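PDB 3EO7: putative Nitroreductase from Anabaena variabilis ATCC 29413, which binds flavin mononucleotide and probably acts as an oxidoreductase of the nitroreductase family. Local coordinates for residues Ile318-Asn323 / Ile364-Asp369; Thr438-Ser443 / Pro496-Val501; Val114-Pro119 / Ala156-Gln161. All blocks are in the same frame, centred on the assembly; numbering follows the deposited sequence.

Contact 1. Residues Ile318-Asn323 / Ile364-Asp369; sequences IYWGEN and IDQSLD
Two loops of the C-terminal nitroreductase-family half meet here: 318-323, which runs up to helix 325-333, and 364-369, which lies between helix 347-358 and strand 381-390. The polar contacts all run through the side-chain amide of Gln366. Its side chain reaches out extended beyond CG (chi2 -172°) and lays the amide against the backbone of the other loop, much as a neighbouring strand would. Gln366 NE2 donates to Ile318 O at 2.8 Å in an almost straight bond, the oxygen lying in the amide plane. On the other branch, Trp320 N donates to Gln366 OE1, also at 2.8 Å and on a lone pair. With both ends of the amide engaged two residues apart, its rotation is fixed. A water donates to Gln366 OE1 and to Gly321 O, so that OE1 accepts two bonds. Trp320 crosses the Gln366 side chain at about a right angle and turns the edge of its indole to OE1.

The apolar part is smaller. CG2 of Ile318 lies over one indole face, offset toward its rim. Phe356 of helix 347-358 meets the Trp320 ring, and Leu327 of helix 325-333 touches both Trp320 and Leu368. Within the contact Leu368, its CG anti to the carbonyl carbon, brings CD1 to 4.2 Å from Trp320 CD1.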
ATOM      1  N   ILE A 318      -2.399  17.718  11.386  1.00 18.81           N
ATOM      2  CA  ILE A 318      -1.005  17.960  11.038  1.00 18.07           C
ATOM      3  C   ILE A 318      -1.010  19.059   9.981  1.00 17.12           C
ATOM      4  O   ILE A 318      -1.783  18.999   9.023  1.00 18.28           O
ATOM      5  CB  ILE A 318      -0.336  16.689  10.447  1.00 18.79           C
ATOM      6  CG1 ILE A 318      -0.206  15.602  11.515  1.00 18.48           C
ATOM      7  CG2 ILE A 318       1.036  16.995   9.879  1.00 16.52           C
ATOM      8  CD1 ILE A 318       0.368  14.277  11.016  1.00 17.04           C
ATOM      9  N   TYR A 319      -0.151  20.060  10.156  1.00 18.13           N
ATOM     10  CA  TYR A 319      -0.018  21.158   9.189  1.00 18.26           C
ATOM     11  C   TYR A 319       1.057  20.769   8.196  1.00 18.49           C
ATOM     12  O   TYR A 319       2.196  20.525   8.586  1.00 19.41           O
ATOM     13  CB  TYR A 319       0.330  22.467   9.872  1.00 20.64           C
ATOM     14  CG  TYR A 319       0.531  23.591   8.876  1.00 19.89           C
ATOM     15  CD1 TYR A 319      -0.485  23.950   7.989  1.00 21.85           C
ATOM     16  CD2 TYR A 319       1.727  24.288   8.829  1.00 25.57           C
ATOM     17  CE1 TYR A 319      -0.304  24.999   7.077  1.00 25.62           C
ATOM     18  CE2 TYR A 319       1.909  25.329   7.941  1.00 24.80           C
ATOM     19  CZ  TYR A 319       0.906  25.676   7.070  1.00 24.04           C
ATOM     20  OH  TYR A 319       1.148  26.724   6.201  1.00 24.76           O
ATOM     21  N   TRP A 320       0.671  20.689   6.922  1.00 18.56           N
ATOM     22  CA  TRP A 320       1.589  20.259   5.860  1.00 17.91           C
ATOM     23  C   TRP A 320       2.283  21.374   5.079  1.00 19.94           C
ATOM     24  O   TRP A 320       2.885  21.099   4.044  1.00 18.73           O
ATOM     25  CB  TRP A 320       0.852  19.336   4.896  1.00 17.44           C
ATOM     26  CG  TRP A 320       0.443  18.033   5.529  1.00 18.85           C
ATOM     27  CD1 TRP A 320      -0.804  17.668   5.956  1.00 18.96           C
ATOM     28  CD2 TRP A 320       1.305  16.938   5.803  1.00 14.34           C
ATOM     29  NE1 TRP A 320      -0.774  16.379   6.464  1.00 18.43           N
ATOM     30  CE2 TRP A 320       0.513  15.912   6.382  1.00 14.68           C
ATOM     31  CE3 TRP A 320       2.670  16.697   5.586  1.00 17.14           C
ATOM     32  CZ2 TRP A 320       1.054  14.696   6.773  1.00 15.92           C
ATOM     33  CZ3 TRP A 320       3.197  15.461   5.951  1.00 17.80           C
ATOM     34  CH2 TRP A 320       2.381  14.475   6.517  1.00 16.95           C
ATOM     35  N   GLY A 321       2.232  22.612   5.584  1.00 20.24           N
ATOM     36  CA  GLY A 321       2.876  23.749   4.940  1.00 22.20           C
ATOM     37  C   GLY A 321       2.037  24.372   3.855  1.00 21.77           C
ATOM     38  O   GLY A 321       1.042  23.798   3.387  1.00 21.22           O
ATOM     39  N   GLU A 322       2.471  25.542   3.395  1.00 24.71           N
ATOM     40  CA  GLU A 322       1.760  26.219   2.329  1.00 26.29           C
ATOM     41  C   GLU A 322       1.836  25.369   1.074  1.00 26.32           C
ATOM     42  O   GLU A 322       2.917  24.878   0.729  1.00 28.39           O
ATOM     43  CB  GLU A 322       2.359  27.610   2.069  1.00 28.52           C
ATOM     44  CG  GLU A 322       1.673  28.348   0.926  1.00 38.85           C
ATOM     45  N   ASN A 323       0.689  25.193   0.413  1.00 26.72           N
ATOM     46  CA  ASN A 323       0.554  24.391  -0.793  1.00 25.66           C
ATOM     47  C   ASN A 323       1.176  23.001  -0.660  1.00 24.76           C
ATOM     48  O   ASN A 323       1.763  22.481  -1.602  1.00 23.54           O
ATOM     49  CB  ASN A 323       1.160  25.109  -1.979  1.00 28.26           C
ATOM     50  CG  ASN A 323       0.579  26.485  -2.170  1.00 32.11           C
ATOM     51  OD1 ASN A 323       1.316  27.470  -2.215  1.00 40.94           O
ATOM     52  ND2 ASN A 323      -0.751  26.569  -2.218  1.00 32.94           N
ATOM     53  N   ILE A 364      -9.244  18.596   4.307  1.00 20.58           N
ATOM     54  CA  ILE A 364      -9.812  19.197   3.106  1.00 23.65           C
ATOM     55  C   ILE A 364      -9.323  20.635   2.905  1.00 21.79           C
ATOM     56  O   ILE A 364      -9.084  21.038   1.779  1.00 20.04           O
ATOM     57  CB  ILE A 364     -11.370  19.136   3.054  1.00 25.09           C
ATOM     58  CG1 ILE A 364     -12.015  19.939   4.157  1.00 31.50           C
ATOM     59  CG2 ILE A 364     -11.845  17.720   3.156  1.00 33.22           C
ATOM     60  CD1 ILE A 364     -13.554  19.971   4.020  1.00 33.33           C
ATOM     61  N   ASP A 365      -9.131  21.381   3.985  1.00 19.91           N
ATOM     62  CA  ASP A 365      -8.666  22.757   3.887  1.00 21.38           C
ATOM     63  C   ASP A 365      -7.201  22.884   3.484  1.00 21.94           C
ATOM     64  O   ASP A 365      -6.724  23.994   3.245  1.00 19.99           O
ATOM     65  CB  ASP A 365      -8.970  23.553   5.168  1.00 23.26           C
ATOM     66  CG  ASP A 365      -8.180  23.087   6.370  1.00 27.61           C
ATOM     67  OD1 ASP A 365      -7.540  22.016   6.315  1.00 31.75           O
ATOM     68  OD2 ASP A 365      -8.256  23.796   7.403  1.00 38.23           O
ATOM     69  N   GLN A 366      -6.491  21.761   3.414  1.00 20.65           N
ATOM     70  CA  GLN A 366      -5.101  21.736   2.939  1.00 19.94           C
ATOM     71  C   GLN A 366      -5.006  21.099   1.541  1.00 18.93           C
ATOM     72  O   GLN A 366      -3.917  20.729   1.087  1.00 18.09           O
ATOM     73  CB  GLN A 366      -4.197  21.013   3.928  1.00 21.99           C
ATOM     74  CG  GLN A 366      -4.172  21.640   5.305  1.00 17.02           C
ATOM     75  CD  GLN A 366      -3.122  21.000   6.172  1.00 19.41           C
ATOM     76  OE1 GLN A 366      -1.932  21.146   5.896  1.00 19.19           O
ATOM     77  NE2 GLN A 366      -3.550  20.265   7.227  1.00 18.96           N
ATOM     78  N   SER A 367      -6.150  20.965   0.878  0.50 18.45           N
ATOM     79  CA  SER A 367      -6.230  20.437  -0.496  0.50 19.15           C
ATOM     80  C   SER A 367      -5.978  18.933  -0.619  0.50 20.30           C
ATOM     81  O   SER A 367      -5.560  18.444  -1.674  0.50 19.28           O
ATOM     82  CB  SER A 367      -5.303  21.223  -1.434  0.50 19.98           C
ATOM     83  OG  SER A 367      -5.659  22.593  -1.413  0.50 17.43           O
ATOM     84  N   LEU A 368      -6.217  18.201   0.465  1.00 18.37           N
ATOM     85  CA  LEU A 368      -6.135  16.738   0.429  1.00 19.30           C
ATOM     86  C   LEU A 368      -7.565  16.212   0.293  1.00 19.00           C
ATOM     87  O   LEU A 368      -8.543  16.888   0.638  1.00 19.11           O
ATOM     88  CB  LEU A 368      -5.438  16.174   1.658  1.00 19.26           C
ATOM     89  CG  LEU A 368      -3.965  16.588   1.755  1.00 22.52           C
ATOM     90  CD1 LEU A 368      -3.357  16.114   3.076  1.00 23.73           C
ATOM     91  CD2 LEU A 368      -3.148  16.095   0.535  1.00 24.08           C
ATOM     92  N   ASP A 369      -7.694  14.993  -0.207  1.00 17.74           N
ATOM     93  CA  ASP A 369      -9.002  14.391  -0.406  1.00 17.35           C
ATOM     94  C   ASP A 369      -9.642  14.029   0.930  1.00 17.23           C
ATOM     95  O   ASP A 369      -9.008  13.402   1.800  1.00 18.01           O
ATOM     96  CB  ASP A 369      -8.853  13.127  -1.262  1.00 18.27           C
ATOM     97  CG  ASP A 369     -10.161  12.629  -1.813  1.00 21.77           C
ATOM     98  OD1 ASP A 369     -11.231  12.943  -1.235  1.00 18.17           O
ATOM     99  OD2 ASP A 369     -10.113  11.954  -2.871  1.00 22.82           O
TER
HETATM  100  O   HOH W   1      -1.230  23.022   4.056  1.00 30.14           O

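Contact 2. Residues Thr438-Ser443 / Pro496-Val501; sequences TSDLKS and PNDEAV. With PGR (R-1,2-propanediol), chain R.
Strands 433-439 and 500-508 pair antiparallel here in the mixed sheet of the C-terminal nitroreductase-family half. Ser439 and Ala500 form a hydrogen-bonded pair: Ser439 N donates to Ala500 O at 2.9 Å, and Ala500 N returns a bond to Ser439 O at 2.8 Å, approaching from above the carbonyl plane. Thr438 and Val501 are the adjoining non-hydrogen-bonded pair, with Thr438 CG2 and Val501 CG2 4.0 Å apart on the opposite face of the sheet from Ser439 and Ala500.

Side chains and water add to the strand pairing. Glu499 is bent at chi2 (-71°), which folds its carboxylate back across Thr438, and Thr438 OG1 donates to Glu499 OE1 at 2.8 Å from above the carboxylate plane. A water that accepts from Asp440 N lies 2.9 Å from Glu499 OE1. The other oxygen, OE2, is taken by Lys302 in a salt bridge and by the hydroxyl of Tyr303, which should favour the ionised form. A second water links Leu441 N to Asp498 O.

Asp440 is the N-cap of helix 441-448, its OD1 accepting from Ser443 N at 3.1 Å. Its carboxylate runs alongside that of Asp498, Asp440 OD2 to Asp498 OD2 4.3 Å, a like-charge approach that may be eased by the helix N-terminus and by nearby Lys302. Asp498 belongs to the type I turn Pro496-Glu499. A propanediol, probably from the crystallisation liquor, donates from O1 to Asn497 O at 3.1 Å.

On the Ala500 face, Ala500 CB packs against Leu441 CG; His14 of helix 9-16 touches both, Leu456 of helix 452-473 touches Ser439 and Leu441, and strand 381-390 pairs along the other edge of strand 433-439, bonding to Thr438 through Glu381.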
ATOM      1  N   THR A 438      -5.702  -5.685  11.074  1.00 15.93           N
ATOM      2  CA  THR A 438      -6.233  -7.025  11.077  1.00 14.68           C
ATOM      3  C   THR A 438      -7.499  -7.133  10.239  1.00 14.80           C
ATOM      4  O   THR A 438      -8.109  -6.131   9.863  1.00 17.45           O
ATOM      5  CB  THR A 438      -6.589  -7.461  12.520  1.00 16.05           C
ATOM      6  OG1 THR A 438      -7.797  -6.815  12.925  1.00 17.03           O
ATOM      7  CG2 THR A 438      -5.431  -7.156  13.544  1.00 15.54           C
ATOM      8  N   SER A 439      -7.877  -8.364   9.951  1.00 17.85           N
ATOM      9  CA  SER A 439      -9.109  -8.641   9.241  1.00 17.74           C
ATOM     10  C   SER A 439      -9.653 -10.025   9.532  1.00 17.50           C
ATOM     11  O   SER A 439      -8.900 -10.984   9.647  1.00 17.57           O
ATOM     12  CB  SER A 439      -8.885  -8.530   7.714  1.00 20.08           C
ATOM     13  OG  SER A 439     -10.101  -8.615   6.989  1.00 21.59           O
ATOM     14  N   ASP A 440     -10.960 -10.120   9.683  1.00 16.53           N
ATOM     15  CA  ASP A 440     -11.621 -11.394   9.737  1.00 16.82           C
ATOM     16  C   ASP A 440     -11.671 -11.902   8.304  1.00 17.21           C
ATOM     17  O   ASP A 440     -12.482 -11.465   7.496  1.00 17.14           O
ATOM     18  CB  ASP A 440     -13.019 -11.250  10.361  1.00 18.16           C
ATOM     19  CG  ASP A 440     -13.838 -12.526  10.306  1.00 21.58           C
ATOM     20  OD1 ASP A 440     -13.522 -13.505   9.566  1.00 19.70           O
ATOM     21  OD2 ASP A 440     -14.850 -12.534  11.045  1.00 24.63           O
ATOM     22  N   LEU A 441     -10.746 -12.793   7.971  1.00 17.59           N
ATOM     23  CA  LEU A 441     -10.630 -13.268   6.584  1.00 17.67           C
ATOM     24  C   LEU A 441     -11.861 -13.985   6.059  1.00 18.70           C
ATOM     25  O   LEU A 441     -12.233 -13.781   4.904  1.00 17.34           O
ATOM     26  CB  LEU A 441      -9.419 -14.193   6.442  1.00 18.02           C
ATOM     27  CG  LEU A 441      -8.043 -13.639   6.640  1.00 25.59           C
ATOM     28  CD1 LEU A 441      -7.021 -14.794   6.375  1.00 23.99           C
ATOM     29  CD2 LEU A 441      -7.779 -12.408   5.744  1.00 29.18           C
ATOM     30  N   LYS A 442     -12.500 -14.816   6.885  1.00 19.30           N
ATOM     31  CA  LYS A 442     -13.701 -15.537   6.445  1.00 21.00           C
ATOM     32  C   LYS A 442     -14.779 -14.547   6.014  1.00 18.38           C
ATOM     33  O   LYS A 442     -15.403 -14.708   4.946  1.00 19.52           O
ATOM     34  CB  LYS A 442     -14.213 -16.443   7.554  1.00 21.94           C
ATOM     35  CG  LYS A 442     -15.369 -17.313   7.157  1.00 27.05           C
ATOM     36  CD  LYS A 442     -15.935 -18.036   8.404  1.00 29.36           C
ATOM     37  N   SER A 443     -14.993 -13.526   6.829  0.50 17.20           N
ATOM     38  CA  SER A 443     -15.980 -12.517   6.532  0.50 17.01           C
ATOM     39  C   SER A 443     -15.610 -11.733   5.273  0.50 16.48           C
ATOM     40  O   SER A 443     -16.460 -11.491   4.413  0.50 16.47           O
ATOM     41  CB  SER A 443     -16.142 -11.556   7.710  0.50 18.93           C
ATOM     42  OG  SER A 443     -17.114 -10.600   7.360  0.50 16.02           O
ATOM     43  N   PRO A 496      -9.191 -10.170  19.188  1.00 18.21           N
ATOM     44  CA  PRO A 496     -10.173 -11.223  18.962  1.00 19.88           C
ATOM     45  C   PRO A 496      -9.651 -12.289  17.998  1.00 20.94           C
ATOM     46  O   PRO A 496      -9.037 -11.973  16.964  1.00 19.59           O
ATOM     47  CB  PRO A 496     -11.385 -10.465  18.412  1.00 22.45           C
ATOM     48  CG  PRO A 496     -11.279  -9.091  19.072  1.00 21.22           C
ATOM     49  CD  PRO A 496      -9.797  -8.823  19.136  1.00 18.30           C
ATOM     50  N   ASN A 497      -9.928 -13.545  18.340  0.50 20.24           N
ATOM     51  CA  ASN A 497      -9.456 -14.700  17.569  0.50 22.03           C
ATOM     52  C   ASN A 497      -9.757 -14.647  16.074  0.50 21.71           C
ATOM     53  O   ASN A 497      -8.953 -15.090  15.260  0.50 23.69           O
ATOM     54  CB  ASN A 497     -10.082 -15.989  18.130  0.50 22.40           C
ATOM     55  CG  ASN A 497      -9.512 -17.238  17.489  0.50 26.78           C
ATOM     56  OD1 ASN A 497      -8.300 -17.442  17.488  0.50 27.06           O
ATOM     57  ND2 ASN A 497     -10.387 -18.096  16.967  0.50 31.83           N
ATOM     58  N   ASP A 498     -10.908 -14.093  15.718  1.00 21.20           N
ATOM     59  CA  ASP A 498     -11.340 -14.057  14.321  1.00 21.76           C
ATOM     60  C   ASP A 498     -10.560 -13.058  13.476  1.00 19.54           C
ATOM     61  O   ASP A 498     -10.701 -13.065  12.266  1.00 22.13           O
ATOM     62  CB  ASP A 498     -12.819 -13.722  14.201  1.00 22.37           C
ATOM     63  CG  ASP A 498     -13.699 -14.894  14.593  1.00 30.03           C
ATOM     64  OD1 ASP A 498     -13.201 -16.043  14.685  1.00 38.34           O
ATOM     65  OD2 ASP A 498     -14.871 -14.626  14.833  1.00 39.59           O
ATOM     66  N   GLU A 499      -9.787 -12.191  14.126  1.00 18.37           N
ATOM     67  CA  GLU A 499      -8.994 -11.193  13.431  1.00 17.31           C
ATOM     68  C   GLU A 499      -7.605 -11.717  13.108  1.00 20.75           C
ATOM     69  O   GLU A 499      -6.810 -11.963  14.011  1.00 23.56           O
ATOM     70  CB  GLU A 499      -8.884  -9.924  14.249  1.00 17.17           C
ATOM     71  CG  GLU A 499     -10.193  -9.246  14.579  1.00 17.66           C
ATOM     72  CD  GLU A 499     -10.879  -8.591  13.408  1.00 17.62           C
ATOM     73  OE1 GLU A 499     -10.192  -8.124  12.441  1.00 18.73           O
ATOM     74  OE2 GLU A 499     -12.125  -8.489  13.464  1.00 18.72           O
ATOM     75  N   ALA A 500      -7.327 -11.888  11.816  1.00 18.01           N
ATOM     76  CA  ALA A 500      -5.998 -12.278  11.355  1.00 17.01           C
ATOM     77  C   ALA A 500      -5.174 -11.002  11.207  1.00 16.35           C
ATOM     78  O   ALA A 500      -5.607 -10.061  10.567  1.00 15.90           O
ATOM     79  CB  ALA A 500      -6.070 -12.979  10.025  1.00 16.04           C
ATOM     80  N   VAL A 501      -3.986 -10.969  11.792  1.00 16.67           N
ATOM     81  CA  VAL A 501      -3.087  -9.834  11.637  1.00 16.34           C
ATOM     82  C   VAL A 501      -2.545  -9.837  10.204  1.00 15.94           C
ATOM     83  O   VAL A 501      -2.036 -10.874   9.727  1.00 17.76           O
ATOM     84  CB  VAL A 501      -1.920  -9.870  12.647  1.00 16.43           C
ATOM     85  CG1 VAL A 501      -0.904  -8.789  12.330  1.00 16.15           C
ATOM     86  CG2 VAL A 501      -2.444  -9.743  14.099  1.00 17.21           C
TER
HETATM   87  C1  PGR R 716      -5.072 -16.316  14.868  1.00 55.58           C
HETATM   88  C2  PGR R 716      -5.565 -16.818  16.231  1.00 56.40           C
HETATM   89  C3  PGR R 716      -5.818 -18.321  16.200  1.00 38.98           C
HETATM   90  O1  PGR R 716      -6.087 -15.498  14.248  1.00 55.19           O
HETATM   91  O2  PGR R 716      -4.620 -16.575  17.292  1.00 53.66           O
HETATM   92  O   HOH W   2     -12.264  -7.654  10.453  1.00 18.80           O
HETATM   93  O   HOH W   3      -9.461 -14.416  10.094  1.00 17.68           O

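Contact 3. Residues Val114-Pro119 / Ala156-Gln161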
ATOM      1  N   VAL A 114      -1.156   4.633 -18.971  1.00 15.24           N
ATOM      2  CA  VAL A 114      -1.956   4.336 -20.175  1.00 14.68           C
ATOM      3  C   VAL A 114      -2.556   5.649 -20.644  1.00 15.15           C
ATOM      4  O   VAL A 114      -3.175   6.356 -19.860  1.00 17.19           O
ATOM      5  CB  VAL A 114      -3.041   3.288 -19.928  1.00 17.47           C
ATOM      6  CG1 VAL A 114      -3.870   3.053 -21.212  1.00 17.97           C
ATOM      7  CG2 VAL A 114      -2.420   1.992 -19.457  1.00 17.96           C
ATOM      8  N   SER A 115      -2.337   5.985 -21.914  1.00 15.28           N
ATOM      9  CA  SER A 115      -2.878   7.225 -22.470  1.00 16.16           C
ATOM     10  C   SER A 115      -4.022   6.979 -23.437  1.00 16.69           C
ATOM     11  O   SER A 115      -3.915   6.184 -24.373  1.00 18.04           O
ATOM     12  CB  SER A 115      -1.793   8.005 -23.182  1.00 15.85           C
ATOM     13  OG  SER A 115      -2.342   9.177 -23.817  1.00 15.64           O
ATOM     14  N   ARG A 116      -5.090   7.722 -23.247  1.00 16.66           N
ATOM     15  CA  ARG A 116      -6.207   7.717 -24.166  1.00 17.08           C
ATOM     16  C   ARG A 116      -5.835   8.403 -25.486  1.00 18.66           C
ATOM     17  O   ARG A 116      -6.508   8.198 -26.506  1.00 20.49           O
ATOM     18  CB  ARG A 116      -7.377   8.455 -23.538  1.00 16.73           C
ATOM     19  CG  ARG A 116      -8.708   8.243 -24.269  1.00 17.25           C
ATOM     20  CD  ARG A 116      -9.815   8.733 -23.364  1.00 19.66           C
ATOM     21  NE  ARG A 116     -11.123   8.343 -23.891  1.00 20.37           N
ATOM     22  CZ  ARG A 116     -12.266   8.488 -23.229  1.00 23.02           C
ATOM     23  NH1 ARG A 116     -12.269   9.010 -22.026  1.00 17.88           N
ATOM     24  NH2 ARG A 116     -13.406   8.083 -23.764  1.00 24.82           N
ATOM     25  N   GLY A 117      -4.830   9.286 -25.445  1.00 19.60           N
ATOM     26  CA  GLY A 117      -4.391  10.037 -26.614  1.00 22.99           C
ATOM     27  C   GLY A 117      -4.872  11.461 -26.466  1.00 23.90           C
ATOM     28  O   GLY A 117      -6.061  11.735 -26.589  1.00 23.05           O
ATOM     29  N   THR A 118      -3.954  12.352 -26.132  1.00 25.10           N
ATOM     30  CA  THR A 118      -4.269  13.762 -25.944  1.00 28.49           C
ATOM     31  C   THR A 118      -3.312  14.556 -26.805  1.00 26.44           C
ATOM     32  O   THR A 118      -2.351  13.997 -27.326  1.00 23.24           O
ATOM     33  CB  THR A 118      -4.082  14.172 -24.458  1.00 28.65           C
ATOM     34  OG1 THR A 118      -2.688  14.291 -24.129  1.00 30.15           O
ATOM     35  CG2 THR A 118      -4.748  13.166 -23.527  1.00 36.38           C
ATOM     36  N   PRO A 119      -3.532  15.874 -26.924  1.00 31.23           N
ATOM     37  CA  PRO A 119      -2.607  16.652 -27.756  1.00 30.76           C
ATOM     38  C   PRO A 119      -1.206  16.673 -27.167  1.00 29.75           C
ATOM     39  O   PRO A 119      -0.265  16.929 -27.893  1.00 28.37           O
ATOM     40  CB  PRO A 119      -3.229  18.068 -27.792  1.00 33.15           C
ATOM     41  CG  PRO A 119      -4.609  17.919 -27.235  1.00 33.31           C
ATOM     42  CD  PRO A 119      -4.571  16.726 -26.314  1.00 33.92           C
ATOM     43  N   ALA A 156     -15.151   5.903 -14.227  1.00 17.84           N
ATOM     44  CA  ALA A 156     -13.962   6.748 -14.097  1.00 17.03           C
ATOM     45  C   ALA A 156     -13.143   6.764 -15.389  1.00 17.93           C
ATOM     46  O   ALA A 156     -12.415   7.724 -15.645  1.00 19.34           O
ATOM     47  CB  ALA A 156     -13.109   6.344 -12.900  1.00 14.73           C
ATOM     48  N   LEU A 157     -13.236   5.713 -16.202  1.00 18.78           N
ATOM     49  CA  LEU A 157     -12.527   5.671 -17.489  1.00 17.80           C
ATOM     50  C   LEU A 157     -13.166   6.487 -18.590  1.00 20.16           C
ATOM     51  O   LEU A 157     -12.519   6.872 -19.550  1.00 18.95           O
ATOM     52  CB  LEU A 157     -12.345   4.213 -17.950  1.00 18.78           C
ATOM     53  CG  LEU A 157     -11.331   3.420 -17.115  1.00 18.92           C
ATOM     54  CD1 LEU A 157     -11.527   1.918 -17.279  1.00 19.19           C
ATOM     55  CD2 LEU A 157      -9.894   3.801 -17.478  1.00 17.90           C
ATOM     56  N   GLU A 158     -14.433   6.787 -18.449  1.00 21.64           N
ATOM     57  CA  GLU A 158     -15.105   7.540 -19.478  1.00 23.37           C
ATOM     58  C   GLU A 158     -14.720   9.045 -19.458  1.00 21.40           C
ATOM     59  O   GLU A 158     -14.629   9.659 -20.504  1.00 21.05           O
ATOM     60  CB  GLU A 158     -16.610   7.302 -19.372  1.00 26.70           C
ATOM     61  CG  GLU A 158     -17.349   7.614 -20.716  1.00 31.49           C
ATOM     62  CD  GLU A 158     -16.974   6.633 -21.862  1.00 36.90           C
ATOM     63  OE1 GLU A 158     -17.449   5.474 -21.848  1.00 55.48           O
ATOM     64  OE2 GLU A 158     -16.232   7.031 -22.788  1.00 34.17           O
ATOM     65  N   SER A 159     -14.451   9.587 -18.270  1.00 25.04           N
ATOM     66  CA  SER A 159     -14.153  11.001 -18.049  1.00 28.64           C
ATOM     67  C   SER A 159     -12.669  11.384 -18.178  1.00 25.78           C
ATOM     68  O   SER A 159     -12.311  12.534 -18.460  1.00 29.26           O
ATOM     69  CB  SER A 159     -14.552  11.360 -16.584  1.00 32.00           C
ATOM     70  OG  SER A 159     -15.478  10.418 -16.033  1.00 39.71           O
ATOM     71  N   THR A 160     -11.824  10.394 -18.031  1.00 20.98           N
ATOM     72  CA  THR A 160     -10.390  10.606 -17.941  1.00 17.41           C
ATOM     73  C   THR A 160      -9.630  10.308 -19.231  1.00 18.21           C
ATOM     74  O   THR A 160     -10.166   9.693 -20.158  1.00 18.67           O
ATOM     75  CB  THR A 160      -9.839   9.768 -16.766  1.00 16.93           C
ATOM     76  OG1 THR A 160     -10.186   8.389 -16.962  1.00 18.83           O
ATOM     77  CG2 THR A 160     -10.415  10.294 -15.435  1.00 16.14           C
ATOM     78  N   GLN A 161      -8.381  10.774 -19.254  1.00 15.40           N
ATOM     79  CA  GLN A 161      -7.507  10.698 -20.411  1.00 18.20           C
ATOM     80  C   GLN A 161      -6.222   9.893 -20.196  1.00 15.23           C
ATOM     81  O   GLN A 161      -5.470   9.644 -21.152  1.00 17.18           O
ATOM     82  CB  GLN A 161      -7.124  12.139 -20.801  1.00 20.16           C
ATOM     83  CG  GLN A 161      -8.333  13.016 -21.026  1.00 26.08           C
ATOM     84  CD  GLN A 161      -9.066  12.624 -22.276  1.00 37.72           C
ATOM     85  OE1 GLN A 161      -8.438  12.316 -23.294  1.00 51.05           O
ATOM     86  NE2 GLN A 161     -10.413  12.637 -22.222  1.00 46.97           N
TER
HETATM   87  O   HOH W   4      -8.591  11.381 -25.542  1.00 45.31           O
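Arg116 leaves its backbone with CG anti to N (chi1 -167°) and stays extended to NE, so the guanidinium travels along 156-161 to the carbonyls of Glu158 and Thr160. Glu158 also starts with CG anti to N but bends at chi2 (67°), which brings its carboxylate to the arginine. Arg116 NH1 donates twice, to Thr160 O and to Glu158 O, each at 2.9 Å. Both oxygens lie near the guanidinium plane, yet Glu158 O is approached from above its own carbonyl plane. NH2 completes an end-on grip with a salt bridge to Glu158 OE2 at 3.2 Å, the two charged planes turned 54° apart.

The grip ties the end of strand 109-115 to the weakly bonded helix 155-159, just before strand 162-169, its antiparallel neighbour in the sheet of the N-terminal nitroreductase-family half. Arg116 N donates to Gln161 O at 2.9 Å, next to the pairing of Val114 with Ala163. Ser115 OG accepts from Gly117 N in an ST turn at the strand's end and is hydrogen-bonded to Leu121 O. Gln161 holds its amide nearly parallel to the guanidinium. Thr118 CG2 touches Gln161 CB at 3.8 Å, and a water donates to Gly117 O and Gln161 OE1.

The three contacts follow one another along the chain without nesting: contact 3 closes first, then contact 1, then contact 2. Contact 3 belongs to the antiparallel sheet of the N-terminal nitroreductase-family half, contact 2 to the mixed sheet of the C-terminal half; their centres lie about 39 Å apart on opposite sides of the chain's centre. Contact 1 is about 34 Å from contact 2 and 28 Å from contact 3, centre to centre, and none touches another. Helix 452-473 reaches both contacts 1 and 2. The side chain of Val501 is about 12 Å from the FMN, whereas contact 3 is remote from the flavin site, although both halves supply FMN-binding residues, such as Ser102 and Arg334.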